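Local coordinates for protein putative aldehyde dehydrogenase (Burkholderia cenocepacia, PDB 4YWE) that probably oxidises aldehydes with NAD or NADP as acceptor and binds calcium and magnesium ions, at residues L317-P321 / Y370-A374. Sequence-based numbering, arbitrary orientation.
Sequences LRVGP and YQAPA
The Tyr370 ring turns one edge to 317-321: near its plane lie Val319 CG1, 3.7 Å from Tyr370 CD1, and the carbonyl oxygen of Gly320, 3.2 Å from Tyr370 CE1. Pro321 N comes at the ring obliquely. Tyr370 CG stands beside its backbone N and anti to its carbonyl carbon (chi1 -64°), which sends the ring along Val319 and Gly320 until OH reaches Pro321 CA at 3.3 Å. The Pro321 side chain crosses that of Tyr370 at about a right angle, with CG 3.5 Å from Tyr370 OH. That hydroxyl is satisfied by a hydrogen bond with the backbone O of Ser35. Val319 divides its branches: CG1, anti to the backbone N (chi1 -178°), takes the tyrosine edge, while CG2, beside that N, presses on Pro373 CD at 3.5 Å and also meets Ala372 CA. Farther along, Leu317 CD1 lies against Pro373 CB at 3.7 Å. Gln371, whose CB points away from 317-321, donates from NE2, in its amide plane, to a lone pair of Ala372 O (2.8 Å, 171°). The two segments run roughly antiparallel and meet mainly by apolar packing. The contact sets edge strand 318-319 against the loop linking strands 354-360 and 374-376, next in order across the same mixed sheet; Val360 touches Val319 and Tyr370, and helix 334-349 packs on Gln371.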
loop_
_atom_site.group_PDB
_atom_site.type_symbol
_atom_site.label_atom_id
_atom_site.label_comp_id
_atom_site.label_asym_id
_atom_site.label_seq_id
_atom_site.Cartn_x
_atom_site.Cartn_y
_atom_site.Cartn_z
ATOM N N LEU A 317 23.145 -32.116 -25.626
ATOM C CA LEU A 317 22.069 -32.442 -24.699
ATOM C C LEU A 317 21.744 -33.931 -24.747
ATOM O O LEU A 317 21.599 -34.509 -25.823
ATOM C CB LEU A 317 20.824 -31.614 -25.015
ATOM C CG LEU A 317 20.981 -30.104 -24.830
ATOM C CD1 LEU A 317 19.755 -29.368 -25.345
ATOM C CD2 LEU A 317 21.238 -29.769 -23.369
ATOM N N ARG A 318 21.632 -34.548 -23.575
ATOM C CA ARG A 318 21.344 -35.974 -23.489
ATOM C C ARG A 318 20.001 -36.227 -22.807
ATOM O O ARG A 318 19.688 -35.618 -21.783
ATOM C CB ARG A 318 22.462 -36.700 -22.739
ATOM N N VAL A 319 19.215 -37.128 -23.387
ATOM C CA VAL A 319 17.905 -37.470 -22.848
ATOM C C VAL A 319 17.886 -38.922 -22.392
ATOM O O VAL A 319 18.257 -39.823 -23.141
ATOM C CB VAL A 319 16.795 -37.217 -23.880
ATOM C CG1 VAL A 319 15.432 -37.530 -23.282
ATOM C CG2 VAL A 319 16.847 -35.785 -24.362
ATOM N N GLY A 320 17.447 -39.144 -21.159
ATOM C CA GLY A 320 17.362 -40.486 -20.617
ATOM C C GLY A 320 16.319 -40.597 -19.525
ATOM O O GLY A 320 15.546 -39.663 -19.307
ATOM N N PRO A 321 16.283 -41.749 -18.838
ATOM C CA PRO A 321 15.368 -41.971 -17.715
ATOM C C PRO A 321 15.514 -40.906 -16.634
ATOM O O PRO A 321 16.571 -40.284 -16.518
ATOM C CB PRO A 321 15.788 -43.345 -17.187
ATOM C CG PRO A 321 16.397 -44.025 -18.359
ATOM C CD PRO A 321 17.092 -42.944 -19.134
ATOM N N TYR A 370 10.419 -40.613 -25.062
ATOM C CA TYR A 370 11.568 -39.719 -25.107
ATOM C C TYR A 370 11.577 -38.841 -26.355
ATOM O O TYR A 370 11.272 -39.296 -27.457
ATOM C CB TYR A 370 12.864 -40.527 -25.022
ATOM C CG TYR A 370 13.017 -41.260 -23.709
ATOM C CD1 TYR A 370 13.531 -40.618 -22.590
ATOM C CD2 TYR A 370 12.633 -42.589 -23.583
ATOM C CE1 TYR A 370 13.665 -41.279 -21.386
ATOM C CE2 TYR A 370 12.766 -43.260 -22.380
ATOM C CZ TYR A 370 13.282 -42.599 -21.286
ATOM O OH TYR A 370 13.415 -43.258 -20.087
ATOM N N GLN A 371 11.925 -37.574 -26.159
ATOM C CA GLN A 371 12.018 -36.615 -27.251
ATOM C C GLN A 371 13.207 -35.689 -27.032
ATOM O O GLN A 371 13.241 -34.923 -26.067
ATOM C CB GLN A 371 10.727 -35.803 -27.370
ATOM C CG GLN A 371 10.820 -34.628 -28.330
ATOM C CD GLN A 371 11.073 -35.059 -29.761
ATOM O OE1 GLN A 371 10.228 -35.697 -30.388
ATOM N NE2 GLN A 371 12.243 -34.717 -30.283
ATOM N N ALA A 372 14.186 -35.769 -27.925
ATOM C CA ALA A 372 15.379 -34.940 -27.829
ATOM C C ALA A 372 15.045 -33.480 -28.112
ATOM O O ALA A 372 14.222 -33.189 -28.979
ATOM C CB ALA A 372 16.447 -35.436 -28.788
ATOM N N PRO A 373 15.677 -32.558 -27.368
ATOM C CA PRO A 373 15.498 -31.124 -27.613
ATOM C C PRO A 373 15.894 -30.746 -29.033
ATOM O O PRO A 373 16.903 -31.236 -29.532
ATOM C CB PRO A 373 16.430 -30.473 -26.588
ATOM C CG PRO A 373 16.555 -31.485 -25.501
ATOM C CD PRO A 373 16.544 -32.809 -26.207
ATOM N N ALA A 374 15.102 -29.893 -29.674
ATOM C CA ALA A 374 15.331 -29.556 -31.073
ATOM C C ALA A 374 15.484 -28.055 -31.275
ATOM O O ALA A 374 14.714 -27.261 -30.734
ATOM C CB ALA A 374 14.196 -30.090 -31.933
#